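Local coordinates for protein Poly(A) RNA polymerase GLD2 (Rattus norvegicus, PDB 6LBK) that probably adds successive AMP units from ATP to the 3' ends of selected cytoplasmic mRNAs and single nucleotides to certain microRNAs, at residues F298-A310 / R315-E329. The protein carries 1 engineered substitution. Numbering follows the deposited sequence.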
ATOM      1  N   PHE A 298       0.801  20.921  -3.728  1.00 85.60           N
ATOM      2  CA  PHE A 298      -0.271  20.111  -4.301  1.00 84.04           C
ATOM      3  C   PHE A 298      -1.625  20.571  -3.789  1.00 85.53           C
ATOM      4  O   PHE A 298      -1.909  20.470  -2.588  1.00 78.17           O
ATOM      5  CB  PHE A 298      -0.094  18.625  -3.979  1.00 75.15           C
ATOM      6  CG  PHE A 298      -1.268  17.760  -4.413  1.00 72.30           C
ATOM      7  CD1 PHE A 298      -1.502  17.493  -5.751  1.00 74.25           C
ATOM      8  CD2 PHE A 298      -2.143  17.223  -3.479  1.00 72.90           C
ATOM      9  CE1 PHE A 298      -2.574  16.707  -6.149  1.00 74.84           C
ATOM     10  CE2 PHE A 298      -3.225  16.423  -3.879  1.00 73.66           C
ATOM     11  CZ  PHE A 298      -3.432  16.170  -5.211  1.00 72.23           C
ATOM     12  N   ASP A 299      -2.492  20.954  -4.724  1.00 90.17           N
ATOM     13  CA  ASP A 299      -3.802  21.532  -4.428  1.00 99.53           C
ATOM     14  C   ASP A 299      -4.838  20.415  -4.250  1.00 97.56           C
ATOM     15  O   ASP A 299      -5.453  19.932  -5.208  1.00 96.67           O
ATOM     16  CB  ASP A 299      -4.192  22.511  -5.528  1.00 96.83           C
ATOM     17  CG  ASP A 299      -5.405  23.328  -5.174  1.00101.65           C
ATOM     18  OD1 ASP A 299      -5.865  23.222  -4.016  1.00 98.09           O
ATOM     19  OD2 ASP A 299      -5.882  24.098  -6.044  1.00111.34           O
ATOM     20  N   TRP A 300      -5.022  19.999  -2.989  1.00 89.25           N
ATOM     21  CA  TRP A 300      -6.020  18.989  -2.648  1.00 88.94           C
ATOM     22  C   TRP A 300      -7.385  19.333  -3.226  1.00 93.21           C
ATOM     23  O   TRP A 300      -8.158  18.437  -3.586  1.00 97.64           O
ATOM     24  CB  TRP A 300      -6.156  18.876  -1.133  1.00 83.21           C
ATOM     25  CG  TRP A 300      -4.880  18.938  -0.394  1.00 75.04           C
ATOM     26  CD1 TRP A 300      -4.320  20.045   0.159  1.00 74.31           C
ATOM     27  CD2 TRP A 300      -3.990  17.853  -0.114  1.00 75.62           C
ATOM     28  NE1 TRP A 300      -3.143  19.720   0.778  1.00 71.25           N
ATOM     29  CE2 TRP A 300      -2.915  18.380   0.620  1.00 67.95           C
ATOM     30  CE3 TRP A 300      -4.005  16.481  -0.407  1.00 80.55           C
ATOM     31  CZ2 TRP A 300      -1.862  17.598   1.061  1.00 64.97           C
ATOM     32  CZ3 TRP A 300      -2.949  15.694   0.034  1.00 75.82           C
ATOM     33  CH2 TRP A 300      -1.897  16.256   0.761  1.00 73.72           C
ATOM     34  N   ASN A 301      -7.720  20.628  -3.261  1.00 88.35           N
ATOM     35  CA  ASN A 301      -9.083  21.068  -3.528  1.00 90.99           C
ATOM     36  C   ASN A 301      -9.441  21.052  -5.006  1.00 93.56           C
ATOM     37  O   ASN A 301     -10.632  21.083  -5.334  1.00 96.75           O
ATOM     38  CB  ASN A 301      -9.302  22.476  -2.965  1.00 93.99           C
ATOM     39  CG  ASN A 301      -8.898  22.589  -1.505  1.00 93.06           C
ATOM     40  OD1 ASN A 301      -8.326  21.660  -0.925  1.00 91.19           O
ATOM     41  ND2 ASN A 301      -9.191  23.722  -0.902  1.00 94.01           N
ATOM     42  N   THR A 302      -8.460  20.996  -5.905  1.00 93.25           N
ATOM     43  CA  THR A 302      -8.772  21.013  -7.325  1.00 96.85           C
ATOM     44  C   THR A 302      -8.307  19.782  -8.086  1.00104.27           C
ATOM     45  O   THR A 302      -8.830  19.529  -9.186  1.00100.81           O
ATOM     46  CB  THR A 302      -8.154  22.248  -7.994  1.00100.74           C
ATOM     47  OG1 THR A 302      -6.728  22.188  -7.856  1.00104.56           O
ATOM     48  CG2 THR A 302      -8.683  23.525  -7.342  1.00104.09           C
ATOM     49  N   GLN A 303      -7.357  19.005  -7.558  1.00108.61           N
ATOM     50  CA  GLN A 303      -6.766  17.937  -8.353  1.00106.11           C
ATOM     51  C   GLN A 303      -6.815  16.577  -7.669  1.00 87.43           C
ATOM     52  O   GLN A 303      -6.953  16.448  -6.451  1.00 80.80           O
ATOM     53  CB  GLN A 303      -5.324  18.250  -8.768  1.00113.15           C
ATOM     54  CG  GLN A 303      -5.264  19.245  -9.910  1.00125.26           C
ATOM     55  CD  GLN A 303      -3.939  19.221 -10.617  1.00128.95           C
ATOM     56  OE1 GLN A 303      -2.897  19.038  -9.991  1.00122.42           O
ATOM     57  NE2 GLN A 303      -3.964  19.424 -11.934  1.00136.85           N
ATOM     58  N   MET A 304      -6.690  15.562  -8.515  1.00 89.84           N
ATOM     59  CA  MET A 304      -6.657  14.165  -8.122  1.00 87.26           C
ATOM     60  C   MET A 304      -5.401  13.541  -8.706  1.00 83.78           C
ATOM     61  O   MET A 304      -4.935  13.905  -9.794  1.00 96.61           O
ATOM     62  CB  MET A 304      -7.891  13.381  -8.587  1.00 84.86           C
ATOM     63  CG  MET A 304      -7.841  12.928 -10.033  1.00 99.22           C
ATOM     64  SD  MET A 304      -9.087  11.665 -10.388  1.00112.02           S
ATOM     65  CE  MET A 304      -8.627  11.262 -12.072  1.00112.57           C
ATOM     66  N   ILE A 305      -4.852  12.618  -7.944  1.00 73.11           N
ATOM     67  CA  ILE A 305      -3.588  11.960  -8.248  1.00 72.48           C
ATOM     68  C   ILE A 305      -3.847  10.688  -9.048  1.00 81.48           C
ATOM     69  O   ILE A 305      -4.526   9.767  -8.568  1.00 81.62           O
ATOM     70  CB  ILE A 305      -2.840  11.648  -6.947  1.00 69.90           C
ATOM     71  CG1 ILE A 305      -2.164  12.930  -6.428  1.00 70.18           C
ATOM     72  CG2 ILE A 305      -1.893  10.442  -7.115  1.00 65.12           C
ATOM     73  CD1 ILE A 305      -2.064  12.968  -4.919  1.00 73.85           C
ATOM     74  N   SER A 306      -3.308  10.623 -10.269  1.00 80.59           N
ATOM     75  CA  SER A 306      -3.529   9.488 -11.157  1.00 73.81           C
ATOM     76  C   SER A 306      -2.173   8.846 -11.456  1.00 85.88           C
ATOM     77  O   SER A 306      -1.416   9.345 -12.302  1.00 93.33           O
ATOM     78  CB  SER A 306      -4.228   9.915 -12.423  1.00 78.15           C
ATOM     79  OG  SER A 306      -4.215   8.852 -13.352  1.00 79.16           O
ATOM     80  N   VAL A 307      -1.849   7.773 -10.714  1.00 78.14           N
ATOM     81  CA  VAL A 307      -0.687   6.958 -11.060  1.00 70.90           C
ATOM     82  C   VAL A 307      -0.890   6.288 -12.420  1.00 84.54           C
ATOM     83  O   VAL A 307       0.082   6.036 -13.145  1.00 89.50           O
ATOM     84  CB  VAL A 307      -0.392   5.928  -9.950  1.00 74.71           C
ATOM     85  CG1 VAL A 307       0.587   4.862 -10.443  1.00 78.23           C
ATOM     86  CG2 VAL A 307       0.176   6.615  -8.677  1.00 69.61           C
ATOM     87  N   ARG A 308      -2.138   5.967 -12.787  1.00 79.79           N
ATOM     88  CA  ARG A 308      -2.366   5.380 -14.104  1.00 80.75           C
ATOM     89  C   ARG A 308      -1.926   6.337 -15.202  1.00 92.68           C
ATOM     90  O   ARG A 308      -1.376   5.912 -16.226  1.00100.34           O
ATOM     91  CB  ARG A 308      -3.841   5.001 -14.291  1.00 77.56           C
ATOM     92  CG  ARG A 308      -4.167   4.403 -15.672  1.00 81.46           C
ATOM     93  CD  ARG A 308      -5.657   4.098 -15.867  1.00 84.93           C
ATOM     94  NE  ARG A 308      -6.230   4.961 -16.898  1.00113.91           N
ATOM     95  CZ  ARG A 308      -6.114   4.755 -18.214  1.00116.94           C
ATOM     96  NH1 ARG A 308      -6.667   5.599 -19.077  1.00116.30           N
ATOM     97  NH2 ARG A 308      -5.444   3.703 -18.670  1.00119.23           N
ATOM     98  N   GLU A 309      -2.138   7.634 -15.006  1.00 91.64           N
ATOM     99  CA  GLU A 309      -1.744   8.600 -16.021  1.00 90.95           C
ATOM    100  C   GLU A 309      -0.353   9.166 -15.783  1.00 83.25           C
ATOM    101  O   GLU A 309       0.189   9.808 -16.686  1.00 85.35           O
ATOM    102  CB  GLU A 309      -2.754   9.744 -16.052  1.00 90.37           C
ATOM    103  CG  GLU A 309      -4.082   9.341 -16.614  1.00 99.59           C
ATOM    104  CD  GLU A 309      -5.118  10.412 -16.426  1.00111.44           C
ATOM    105  OE1 GLU A 309      -5.001  11.483 -17.056  1.00116.44           O
ATOM    106  OE2 GLU A 309      -6.030  10.196 -15.601  1.00114.39           O
ATOM    107  N   ALA A 310       0.253   8.862 -14.628  1.00 75.97           N
ATOM    108  CA  ALA A 310       1.508   9.467 -14.170  1.00 83.79           C
ATOM    109  C   ALA A 310       1.385  10.994 -14.141  1.00 90.54           C
ATOM    110  O   ALA A 310       2.324  11.734 -14.464  1.00 86.20           O
ATOM    111  CB  ALA A 310       2.694   9.019 -15.025  1.00 96.21           C
ATOM    112  N   ARG A 315      -9.912  17.616 -10.696  1.00113.69           N
ATOM    113  CA  ARG A 315     -10.985  16.826 -10.098  1.00117.17           C
ATOM    114  C   ARG A 315     -12.178  16.714 -11.043  1.00120.11           C
ATOM    115  O   ARG A 315     -12.667  17.737 -11.548  1.00120.14           O
ATOM    116  CB  ARG A 315     -11.453  17.429  -8.775  1.00113.91           C
ATOM    117  CG  ARG A 315     -10.562  17.199  -7.583  1.00101.72           C
ATOM    118  CD  ARG A 315     -11.171  17.916  -6.408  1.00 98.26           C
ATOM    119  NE  ARG A 315     -10.648  17.485  -5.126  1.00 93.62           N
ATOM    120  CZ  ARG A 315     -11.166  17.870  -3.964  1.00103.47           C
ATOM    121  NH1 ARG A 315     -12.209  18.696  -3.945  1.00111.27           N
ATOM    122  NH2 ARG A 315     -10.646  17.437  -2.824  1.00 98.72           N
ATOM    123  N   PRO A 316     -12.680  15.505 -11.282  1.00116.01           N
ATOM    124  CA  PRO A 316     -13.872  15.331 -12.114  1.00113.57           C
ATOM    125  C   PRO A 316     -15.119  15.885 -11.451  1.00120.79           C
ATOM    126  O   PRO A 316     -15.213  15.973 -10.224  1.00114.71           O
ATOM    127  CB  PRO A 316     -13.965  13.809 -12.279  1.00109.78           C
ATOM    128  CG  PRO A 316     -12.589  13.315 -12.000  1.00104.73           C
ATOM    129  CD  PRO A 316     -12.096  14.208 -10.903  1.00109.87           C
ATOM    130  N   ASP A 317     -16.073  16.307 -12.286  1.00129.87           N
ATOM    131  CA  ASP A 317     -17.343  16.793 -11.768  1.00132.86           C
ATOM    132  C   ASP A 317     -18.297  15.653 -11.425  1.00132.94           C
ATOM    133  O   ASP A 317     -19.500  15.880 -11.262  1.00138.61           O
ATOM    134  CB  ASP A 317     -17.994  17.724 -12.792  1.00140.84           C
ATOM    135  CG  ASP A 317     -19.168  18.488 -12.223  1.00155.04           C
ATOM    136  OD1 ASP A 317     -18.970  19.190 -11.211  1.00155.02           O
ATOM    137  OD2 ASP A 317     -20.286  18.367 -12.775  1.00165.85           O
ATOM    138  N   ASP A 318     -17.768  14.436 -11.287  1.00130.58           N
ATOM    139  CA  ASP A 318     -18.610  13.263 -10.945  1.00136.50           C
ATOM    140  C   ASP A 318     -19.028  13.358  -9.476  1.00141.92           C
ATOM    141  O   ASP A 318     -18.379  14.041  -8.696  1.00139.36           O
ATOM    142  CB  ASP A 318     -17.905  11.953 -11.297  1.00135.73           C
ATOM    143  CG  ASP A 318     -18.831  10.765 -11.514  1.00139.42           C
ATOM    144  OD1 ASP A 318     -19.857  10.933 -12.199  1.00144.23           O
ATOM    145  OD2 ASP A 318     -18.515   9.680 -11.010  1.00133.80           O
ATOM    146  N   MET A 319     -20.063  12.640  -9.063  1.00150.95           N
ATOM    147  CA  MET A 319     -20.495  12.792  -7.647  1.00155.37           C
ATOM    148  C   MET A 319     -19.524  12.145  -6.651  1.00150.37           C
ATOM    149  O   MET A 319     -19.571  12.501  -5.474  1.00150.71           O
ATOM    150  CB  MET A 319     -21.949  12.375  -7.424  1.00161.40           C
ATOM    151  CG  MET A 319     -22.900  13.218  -8.255  1.00169.12           C
ATOM    152  SD  MET A 319     -22.247  14.866  -8.653  1.00167.49           S
ATOM    153  CE  MET A 319     -23.149  15.204 -10.163  1.00171.30           C
ATOM    154  N   GLU A 320     -18.688  11.218  -7.095  1.00143.80           N
ATOM    155  CA  GLU A 320     -17.721  10.615  -6.157  1.00138.53           C
ATOM    156  C   GLU A 320     -16.779  11.699  -5.622  1.00136.23           C
ATOM    157  O   GLU A 320     -16.534  11.702  -4.423  1.00140.53           O
ATOM    158  CB  GLU A 320     -16.926   9.522  -6.870  1.00141.61           C
ATOM    159  CG  GLU A 320     -17.737   8.282  -7.228  1.00150.76           C
ATOM    160  CD  GLU A 320     -18.207   7.385  -6.094  1.00152.92           C
ATOM    161  OE1 GLU A 320     -17.938   6.181  -6.152  1.00152.10           O
ATOM    162  OE2 GLU A 320     -18.858   7.888  -5.171  1.00155.07           O
ATOM    163  N   TRP A 321     -16.320  12.624  -6.454  1.00133.71           N
ATOM    164  CA  TRP A 321     -15.312  13.602  -5.969  1.00129.76           C
ATOM    165  C   TRP A 321     -15.916  14.942  -5.553  1.00130.03           C
ATOM    166  O   TRP A 321     -15.146  15.845  -5.263  1.00121.56           O
ATOM    167  CB  TRP A 321     -14.269  13.839  -7.054  1.00129.97           C
ATOM    168  CG  TRP A 321     -13.972  12.650  -7.908  1.00133.51           C
ATOM    169  CD1 TRP A 321     -14.550  12.343  -9.099  1.00139.88           C
ATOM    170  CD2 TRP A 321     -12.989  11.631  -7.666  1.00127.38           C
ATOM    171  NE1 TRP A 321     -14.011  11.195  -9.604  1.00138.71           N
ATOM    172  CE2 TRP A 321     -13.049  10.735  -8.747  1.00130.32           C
ATOM    173  CE3 TRP A 321     -12.073  11.380  -6.646  1.00116.92           C
ATOM    174  CZ2 TRP A 321     -12.229   9.616  -8.833  1.00122.47           C
ATOM    175  CZ3 TRP A 321     -11.260  10.279  -6.733  1.00113.42           C
ATOM    176  CH2 TRP A 321     -11.340   9.410  -7.811  1.00116.26           C
ATOM    177  N   ARG A 322     -17.231  15.067  -5.473  1.00133.46           N
ATOM    178  CA  ARG A 322     -17.778  16.424  -5.212  1.00134.68           C
ATOM    179  C   ARG A 322     -17.319  17.034  -3.883  1.00130.06           C
ATOM    180  O   ARG A 322     -16.878  18.178  -3.919  1.00137.12           O
ATOM    181  CB  ARG A 322     -19.309  16.410  -5.310  1.00138.69           C
ATOM    182  CG  ARG A 322     -19.909  17.709  -5.830  1.00141.35           C
ATOM    183  CD  ARG A 322     -21.178  17.502  -6.631  1.00147.85           C
ATOM    184  NE  ARG A 322     -22.176  16.806  -5.834  1.00157.75           N
ATOM    185  CZ  ARG A 322     -23.014  17.386  -4.975  1.00165.81           C
ATOM    186  NH1 ARG A 322     -22.991  18.696  -4.806  1.00170.19           N
ATOM    187  NH2 ARG A 322     -23.879  16.654  -4.293  1.00165.87           N
ATOM    188  N   ASN A 323     -17.301  16.308  -2.774  1.00120.51           N
ATOM    189  CA  ASN A 323     -17.016  17.055  -1.525  1.00112.95           C
ATOM    190  C   ASN A 323     -15.801  16.524  -0.785  1.00109.25           C
ATOM    191  O   ASN A 323     -15.551  16.967   0.334  1.00114.03           O
ATOM    192  CB  ASN A 323     -18.217  16.989  -0.594  1.00120.33           C
ATOM    193  CG  ASN A 323     -19.468  17.468  -1.285  1.00132.88           C
ATOM    194  OD1 ASN A 323     -19.593  18.648  -1.600  1.00132.62           O
ATOM    195  ND2 ASN A 323     -20.392  16.556  -1.523  1.00138.33           N
ATOM    196  N   LYS A 324     -15.079  15.619  -1.417  1.00122.70           N
ATOM    197  CA  LYS A 324     -13.879  14.998  -0.817  1.00111.72           C
ATOM    198  C   LYS A 324     -12.739  15.985  -0.638  1.00112.04           C
ATOM    199  O   LYS A 324     -12.510  16.795  -1.527  1.00115.03           O
ATOM    200  CB  LYS A 324     -13.307  13.980  -1.790  1.00105.25           C
ATOM    201  CG  LYS A 324     -14.335  13.080  -2.428  1.00106.30           C
ATOM    202  CD  LYS A 324     -15.297  12.506  -1.444  1.00106.84           C
ATOM    203  CE  LYS A 324     -14.793  11.240  -0.800  1.00105.20           C
ATOM    204  NZ  LYS A 324     -15.156  11.196   0.634  1.00109.64           N
ATOM    205  N   TYR A 325     -11.987  15.796   0.437  1.00107.27           N
ATOM    206  CA  TYR A 325     -10.776  16.597   0.708  1.00108.00           C
ATOM    207  C   TYR A 325      -9.594  16.047  -0.098  1.00 98.37           C
ATOM    208  O   TYR A 325      -8.887  16.834  -0.685  1.00100.86           O
ATOM    209  CB  TYR A 325     -10.447  16.480   2.184  1.00105.42           C
ATOM    210  CG  TYR A 325     -11.477  17.057   3.105  1.00105.96           C
ATOM    211  CD1 TYR A 325     -12.189  18.178   2.757  1.00111.10           C
ATOM    212  CD2 TYR A 325     -11.684  16.518   4.354  1.00103.96           C
ATOM    213  CE1 TYR A 325     -13.103  18.737   3.627  1.00117.52           C
ATOM    214  CE2 TYR A 325     -12.592  17.057   5.239  1.00108.70           C
ATOM    215  CZ  TYR A 325     -13.301  18.174   4.868  1.00116.30           C
ATOM    216  OH  TYR A 325     -14.203  18.707   5.728  1.00129.24           O
ATOM    217  N   ILE A 326      -9.442  14.730  -0.196  1.00 90.61           N
ATOM    218  CA  ILE A 326      -8.291  14.144  -0.861  1.00 82.80           C
ATOM    219  C   ILE A 326      -8.823  13.198  -1.930  1.00 86.88           C
ATOM    220  O   ILE A 326      -9.773  12.443  -1.678  1.00 83.49           O
ATOM    221  CB  ILE A 326      -7.372  13.417   0.143  1.00 78.46           C
ATOM    222  CG1 ILE A 326      -6.972  14.359   1.279  1.00 77.85           C
ATOM    223  CG2 ILE A 326      -6.089  12.890  -0.524  1.00 78.30           C
ATOM    224  CD1 ILE A 326      -5.965  13.777   2.218  1.00 72.53           C
ATOM    225  N   CYS A 327      -8.273  13.306  -3.142  1.00 88.30           N
ATOM    226  CA  CYS A 327      -8.707  12.528  -4.307  1.00 86.04           C
ATOM    227  C   CYS A 327      -7.516  11.793  -4.924  1.00 90.26           C
ATOM    228  O   CYS A 327      -6.712  12.405  -5.628  1.00 96.23           O
ATOM    229  CB  CYS A 327      -9.366  13.419  -5.345  1.00 89.44           C
ATOM    230  SG  CYS A 327     -10.874  14.194  -4.802  1.00106.12           S
ATOM    231  N   VAL A 328      -7.412  10.489  -4.689  1.00 77.51           N
ATOM    232  CA  VAL A 328      -6.406   9.632  -5.316  1.00 70.48           C
ATOM    233  C   VAL A 328      -7.126   8.582  -6.180  1.00 72.78           C
ATOM    234  O   VAL A 328      -7.979   7.845  -5.679  1.00 78.37           O
ATOM    235  CB  VAL A 328      -5.514   8.967  -4.262  1.00 64.98           C
ATOM    236  CG1 VAL A 328      -4.372   8.228  -4.918  1.00 71.78           C
ATOM    237  CG2 VAL A 328      -5.034   9.986  -3.260  1.00 64.37           C
ATOM    238  N   GLU A 329      -6.842   8.562  -7.485  1.00 73.67           N
ATOM    239  CA  GLU A 329      -7.533   7.668  -8.410  1.00 76.08           C
ATOM    240  C   GLU A 329      -6.969   6.250  -8.301  1.00 88.75           C
ATOM    241  O   GLU A 329      -5.768   6.039  -8.488  1.00 90.51           O
ATOM    242  CB  GLU A 329      -7.411   8.169  -9.848  1.00 79.95           C
ATOM    243  CG  GLU A 329      -8.182   7.335 -10.879  1.00 83.48           C
ATOM    244  CD  GLU A 329      -7.827   7.665 -12.345  1.00 90.83           C
ATOM    245  OE1 GLU A 329      -8.757   7.844 -13.176  1.00 96.90           O
ATOM    246  OE2 GLU A 329      -6.624   7.732 -12.677  1.00 94.20           O
TER
HETATM  247  O   HOH W   1      -6.898   7.406 -15.666  1.00 63.34           O
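Met304 lays its sulfur over one face of the Trp321 indole, a Met-aromatic contact with SD 4.2 Å from the centroid of the six-membered ring, and Pro316 CD rests on the same face; Glu320 CB lies against the opposite one. This packing belongs to the PAP-associated region, where strand 303-306 is the middle of a small mixed sheet, antiparallel to 311-314 and parallel to the short strand 328-329. The flat guanidinium of Arg315 has the backbone of Trp300 to Thr302 over one face and Tyr325 CA at its edge in plane; its extended chain runs along that turn, with NH1 3.2 Å from Asn301 O but badly angled for a hydrogen bond. Replacing Arg315 by an alanine would probably strip the turn of this flat cover and open a gap between Asn301 and Tyr325. Arg315 N donates to Thr302 O at 2.7 Å. The parallel pairing is made at Ile305, whose N donates to Cys327 O (3.0 Å) and whose O accepts from Glu329 N. Ile305 and Val328 lie side by side and pack on helix 226-239, while Ile326 CG1 meets Trp300 CE3 at 4.0 Å beside Phe347 of helix 344-363. Glu329 swings CG away from the backbone N (chi1 -176°) and stays stretched beyond it, carrying its carboxylate past the Met304 methyl to Ser306. A water accepts from Arg308 NE and lies between the carboxylates of Glu309 and Glu329, probably easing their mutual repulsion. Ser306 OG takes the N-H of Glu309 in an ST motif and donates to Glu329 OE2 at 2.7 Å, nearly in line with the carboxylate C-O bond.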